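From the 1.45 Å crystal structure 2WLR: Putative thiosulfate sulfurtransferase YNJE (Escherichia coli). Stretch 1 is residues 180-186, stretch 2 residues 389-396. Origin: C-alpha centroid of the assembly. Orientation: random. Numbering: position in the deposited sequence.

Stretch 1, residues 180-186: EPLWNKV
Stretch 2 389-396: YDGGWYEW

Residues 180-186 form a loop that turns at Leu182 and Trp183 and straightens into a weakly bonded strand about Asn184 and Lys185, packing against the loop and helix of residues 389-396 and burying 401 Å² in total. The register is antiparallel: Leu182 CA lies 6.6 Å from Glu395 CA, and Asn184 CA 5.8 Å from Asp390 CA. A cis peptide precedes Pro181 (phi/psi -91/-12, C-gamma endo); Leu182 follows at -112/-1, Trp183 is left-handed at 56/41, and Asn184 and Lys185 are extended (-93/162, -57/149). In the second stretch, Asp390 is at -58/-51 and Gly391 at -57/-40, Gly392 adopts 59/-150, which favours glycine, and the chain is helical through Trp396, with Glu395 N bonded to Gly391 O (3.1 Å).

Asp390 (chi1 t, chi2 -5°) points its CA-CB bond toward the first stretch, and its OD2 accepts a nearly linear hydrogen bond from Lys185 N (2.9 Å, 168°). Asn184 (chi1 -83°) reaches the same turn. Tyr394 is t (chi2 19°), so its ring lies beneath Leu182, whose off-well chi1 of -91° with chi2 t puts CD2 over one ring face, 4.1 Å from Tyr394 CD2, and CD1 3.8 Å from Glu395 CG. Trp183 (m, chi2 107°) presents its edge, CD1 4.0 Å from Tyr394 CE2. Extended Glu395 (t, t, 32°) receives Tyr389 OH at OE1 (2.7 Å). Water 1 sits between the backbones, its oxygen 2.7 Å from Leu182 O and 2.8 Å from Gly391 O.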

ATOM      1  N   GLU A 180     -24.599  -6.845   1.563  1.00 14.15           N
ATOM      2  CA  GLU A 180     -25.739  -5.954   1.688  1.00 15.96           C
ATOM      3  C   GLU A 180     -26.210  -5.951   3.138  1.00 16.59           C
ATOM      4  O   GLU A 180     -25.968  -6.923   3.877  1.00 16.79           O
ATOM      5  CB  GLU A 180     -26.882  -6.467   0.802  1.00 16.44           C
ATOM      6  CG  GLU A 180     -26.606  -6.461  -0.674  1.00 18.45           C
ATOM      7  CD  GLU A 180     -26.795  -5.113  -1.307  1.00 20.22           C
ATOM      8  OE1 GLU A 180     -26.874  -4.096  -0.579  1.00 23.14           O
ATOM      9  OE2 GLU A 180     -26.854  -5.068  -2.568  1.00 25.11           O
ATOM     10  N   PRO A 181     -26.886  -4.874   3.556  1.00 17.50           N
ATOM     11  CA  PRO A 181     -27.345  -3.717   2.801  1.00 17.36           C
ATOM     12  C   PRO A 181     -26.392  -2.520   2.718  1.00 17.15           C
ATOM     13  O   PRO A 181     -26.623  -1.616   1.918  1.00 17.28           O
ATOM     14  CB  PRO A 181     -28.584  -3.293   3.588  1.00 17.65           C
ATOM     15  CG  PRO A 181     -28.207  -3.560   4.947  1.00 18.76           C
ATOM     16  CD  PRO A 181     -27.483  -4.891   4.898  1.00 18.65           C
ATOM     17  N   LEU A 182     -25.333  -2.508   3.519  1.00 16.04           N
ATOM     18  CA  LEU A 182     -24.441  -1.352   3.580  1.00 15.53           C
ATOM     19  C   LEU A 182     -23.052  -1.619   3.027  1.00 13.67           C
ATOM     20  O   LEU A 182     -22.232  -0.728   2.979  1.00 13.64           O
ATOM     21  CB  LEU A 182     -24.313  -0.856   5.021  1.00 16.05           C
ATOM     22  CG  LEU A 182     -25.268   0.217   5.539  1.00 19.50           C
ATOM     23  CD1 LEU A 182     -24.857   0.537   6.982  1.00 21.60           C
ATOM     24  CD2 LEU A 182     -25.241   1.493   4.695  1.00 21.50           C
ATOM     25  N   TRP A 183     -22.793  -2.839   2.587  1.00 11.91           N
ATOM     26  CA  TRP A 183     -21.423  -3.232   2.223  1.00 10.75           C
ATOM     27  C   TRP A 183     -20.434  -3.008   3.375  1.00 10.46           C
ATOM     28  O   TRP A 183     -19.318  -2.574   3.181  1.00 10.02           O
ATOM     29  CB  TRP A 183     -20.993  -2.616   0.873  1.00 11.17           C
ATOM     30  CG  TRP A 183     -21.846  -3.175  -0.195  1.00 12.16           C
ATOM     31  CD1 TRP A 183     -22.837  -2.531  -0.866  1.00 14.79           C
ATOM     32  CD2 TRP A 183     -21.898  -4.535  -0.617  1.00 10.75           C
ATOM     33  NE1 TRP A 183     -23.460  -3.391  -1.731  1.00 14.39           N
ATOM     34  CE2 TRP A 183     -22.920  -4.634  -1.591  1.00 12.13           C
ATOM     35  CE3 TRP A 183     -21.164  -5.674  -0.301  1.00 10.86           C
ATOM     36  CZ2 TRP A 183     -23.219  -5.839  -2.251  1.00 12.81           C
ATOM     37  CZ3 TRP A 183     -21.455  -6.868  -0.941  1.00 13.32           C
ATOM     38  CH2 TRP A 183     -22.483  -6.939  -1.916  1.00 13.69           C
ATOM     39  N   ASN A 184     -20.900  -3.348   4.563  1.00 10.31           N
ATOM     40  CA  ASN A 184     -20.066  -3.530   5.718  1.00 10.36           C
ATOM     41  C   ASN A 184     -19.673  -4.989   5.817  1.00  9.81           C
ATOM     42  O   ASN A 184     -20.257  -5.876   5.199  1.00  9.76           O
ATOM     43  CB  ASN A 184     -20.769  -3.050   6.999  1.00 10.24           C
ATOM     44  CG  ASN A 184     -20.639  -1.545   7.201  1.00 11.41           C
ATOM     45  OD1 ASN A 184     -20.011  -0.854   6.370  1.00  9.74           O
ATOM     46  ND2 ASN A 184     -21.176  -1.031   8.291  1.00 16.06           N
ATOM     47  N   LYS A 185     -18.630  -5.236   6.600  1.00  9.33           N
ATOM     48  CA  LYS A 185     -18.179  -6.599   6.834  1.00  9.87           C
ATOM     49  C   LYS A 185     -19.315  -7.452   7.403  1.00 10.02           C
ATOM     50  O   LYS A 185     -20.210  -6.973   8.096  1.00 11.38           O
ATOM     51  CB  LYS A 185     -16.976  -6.633   7.782  1.00  9.58           C
ATOM     52  CG  LYS A 185     -17.261  -6.171   9.199  1.00 10.18           C
ATOM     53  CD  LYS A 185     -16.026  -6.324  10.059  1.00 11.23           C
ATOM     54  CE  LYS A 185     -16.110  -5.465  11.295  1.00 13.42           C
ATOM     55  NZ  LYS A 185     -17.280  -5.816  12.131  1.00 13.45           N
ATOM     56  N   VAL A 186     -19.274  -8.731   7.064  1.00 10.57           N
ATOM     57  CA  VAL A 186     -20.189  -9.708   7.695  1.00 10.70           C
ATOM     58  C   VAL A 186     -19.931  -9.868   9.205  1.00 10.48           C
ATOM     59  O   VAL A 186     -18.926  -9.419   9.753  1.00 10.58           O
ATOM     60  CB  VAL A 186     -20.116 -11.081   6.952  1.00 10.21           C
ATOM     61  CG1 VAL A 186     -20.542 -10.903   5.446  1.00 11.10           C
ATOM     62  CG2 VAL A 186     -18.717 -11.724   7.084  1.00 11.13           C
ATOM     63  N   TYR A 389     -13.152   3.156   9.053  1.00  8.58           N
ATOM     64  CA  TYR A 389     -14.568   3.399   9.316  1.00  7.94           C
ATOM     65  C   TYR A 389     -15.347   2.725   8.192  1.00  8.68           C
ATOM     66  O   TYR A 389     -15.439   3.208   7.067  1.00  8.30           O
ATOM     67  CB  TYR A 389     -14.843   4.919   9.427  1.00  8.00           C
ATOM     68  CG  TYR A 389     -16.322   5.265   9.277  1.00  9.67           C
ATOM     69  CD1 TYR A 389     -17.282   4.485   9.883  1.00 10.17           C
ATOM     70  CD2 TYR A 389     -16.761   6.392   8.534  1.00  9.68           C
ATOM     71  CE1 TYR A 389     -18.636   4.755   9.734  1.00 12.28           C
ATOM     72  CE2 TYR A 389     -18.119   6.677   8.401  1.00 12.37           C
ATOM     73  CZ  TYR A 389     -19.042   5.866   9.011  1.00 13.64           C
ATOM     74  OH  TYR A 389     -20.404   6.085   8.894  1.00 14.46           O
ATOM     75  N   ASP A 390     -15.892   1.561   8.496  1.00  9.43           N
ATOM     76  CA  ASP A 390     -16.478   0.674   7.500  1.00  9.58           C
ATOM     77  C   ASP A 390     -17.612   1.351   6.713  1.00  8.77           C
ATOM     78  O   ASP A 390     -17.612   1.377   5.462  1.00  9.79           O
ATOM     79  CB  ASP A 390     -17.003  -0.603   8.207  1.00  9.16           C
ATOM     80  CG  ASP A 390     -17.190  -1.806   7.274  1.00 10.57           C
ATOM     81  OD1 ASP A 390     -17.017  -1.718   6.034  1.00  8.28           O
ATOM     82  OD2 ASP A 390     -17.580  -2.870   7.799  1.00 10.84           O
ATOM     83  N   GLY A 391     -18.557   1.944   7.449  1.00 10.20           N
ATOM     84  CA  GLY A 391     -19.758   2.488   6.807  1.00 10.44           C
ATOM     85  C   GLY A 391     -19.483   3.520   5.719  1.00 10.55           C
ATOM     86  O   GLY A 391     -20.155   3.555   4.673  1.00 10.85           O
ATOM     87  N   GLY A 392     -18.499   4.378   5.977  1.00 10.94           N
ATOM     88  CA  GLY A 392     -18.083   5.374   5.013  1.00 11.06           C
ATOM     89  C   GLY A 392     -19.190   6.311   4.597  1.00 11.68           C
ATOM     90  O   GLY A 392     -20.130   6.605   5.360  1.00 11.37           O
ATOM     91  N   TRP A 393     -19.085   6.779   3.367  1.00 11.55           N
ATOM     92  CA  TRP A 393     -20.045   7.741   2.857  1.00 12.25           C
ATOM     93  C   TRP A 393     -21.405   7.084   2.654  1.00 13.14           C
ATOM     94  O   TRP A 393     -22.441   7.715   2.844  1.00 13.00           O
ATOM     95  CB  TRP A 393     -19.525   8.358   1.561  1.00 13.38           C
ATOM     96  CG  TRP A 393     -20.558   9.211   0.882  1.00 12.11           C
ATOM     97  CD1 TRP A 393     -21.176   8.957  -0.293  1.00 15.69           C
ATOM     98  CD2 TRP A 393     -21.034  10.482   1.336  1.00 14.28           C
ATOM     99  NE1 TRP A 393     -22.054   9.987  -0.596  1.00 16.37           N
ATOM    100  CE2 TRP A 393     -21.985  10.926   0.393  1.00 14.47           C
ATOM    101  CE3 TRP A 393     -20.783  11.254   2.461  1.00 13.57           C
ATOM    102  CZ2 TRP A 393     -22.682  12.143   0.550  1.00 14.15           C
ATOM    103  CZ3 TRP A 393     -21.462  12.444   2.631  1.00 13.19           C
ATOM    104  CH2 TRP A 393     -22.392  12.883   1.661  1.00 14.76           C
ATOM    105  N   TYR A 394     -21.434   5.813   2.292  1.00 13.11           N
ATOM    106  CA  TYR A 394     -22.720   5.124   2.127  1.00 12.91           C
ATOM    107  C   TYR A 394     -23.561   5.127   3.386  1.00 13.25           C
ATOM    108  O   TYR A 394     -24.751   5.419   3.351  1.00 15.21           O
ATOM    109  CB  TYR A 394     -22.494   3.666   1.670  1.00 13.49           C
ATOM    110  CG  TYR A 394     -23.667   2.922   1.047  1.00 13.39           C
ATOM    111  CD1 TYR A 394     -24.782   3.590   0.523  1.00 14.25           C
ATOM    112  CD2 TYR A 394     -23.636   1.545   0.917  1.00 14.01           C
ATOM    113  CE1 TYR A 394     -25.839   2.883  -0.054  1.00 15.19           C
ATOM    114  CE2 TYR A 394     -24.679   0.842   0.347  1.00 16.13           C
ATOM    115  CZ  TYR A 394     -25.768   1.517  -0.161  1.00 16.29           C
ATOM    116  OH  TYR A 394     -26.776   0.762  -0.732  1.00 19.79           O
ATOM    117  N   GLU A 395     -22.954   4.803   4.514  1.00 13.91           N
ATOM    118  CA  GLU A 395     -23.663   4.838   5.769  1.00 14.02           C
ATOM    119  C   GLU A 395     -23.956   6.270   6.191  1.00 14.35           C
ATOM    120  O   GLU A 395     -25.111   6.587   6.546  1.00 14.01           O
ATOM    121  CB  GLU A 395     -22.872   4.107   6.843  1.00 13.62           C
ATOM    122  CG  GLU A 395     -23.661   3.980   8.144  1.00 14.58           C
ATOM    123  CD  GLU A 395     -22.872   3.447   9.292  1.00 18.20           C
ATOM    124  OE1 GLU A 395     -21.643   3.696   9.391  1.00 18.65           O
ATOM    125  OE2 GLU A 395     -23.532   2.803  10.129  1.00 19.38           O
ATOM    126  N   TRP A 396     -22.941   7.124   6.187  1.00 14.18           N
ATOM    127  CA  TRP A 396     -23.071   8.487   6.720  1.00 14.89           C
ATOM    128  C   TRP A 396     -24.232   9.188   6.051  1.00 15.92           C
ATOM    129  O   TRP A 396     -25.115   9.739   6.730  1.00 16.15           O
ATOM    130  CB  TRP A 396     -21.783   9.264   6.481  1.00 13.50           C
ATOM    131  CG  TRP A 396     -21.732  10.603   7.113  1.00 12.80           C
ATOM    132  CD1 TRP A 396     -22.030  11.787   6.535  1.00 14.86           C
ATOM    133  CD2 TRP A 396     -21.272  10.892   8.424  1.00 12.75           C
ATOM    134  NE1 TRP A 396     -21.810  12.804   7.403  1.00 13.32           N
ATOM    135  CE2 TRP A 396     -21.347  12.298   8.587  1.00 15.13           C
ATOM    136  CE3 TRP A 396     -20.819  10.111   9.496  1.00 14.73           C
ATOM    137  CZ2 TRP A 396     -20.985  12.932   9.767  1.00 15.71           C
ATOM    138  CZ3 TRP A 396     -20.461  10.751  10.670  1.00 16.29           C
ATOM    139  CH2 TRP A 396     -20.542  12.148  10.793  1.00 16.48           C
TER
HETATM  140  O   HOH W   1     -20.220   0.952   3.541  1.00 11.61           O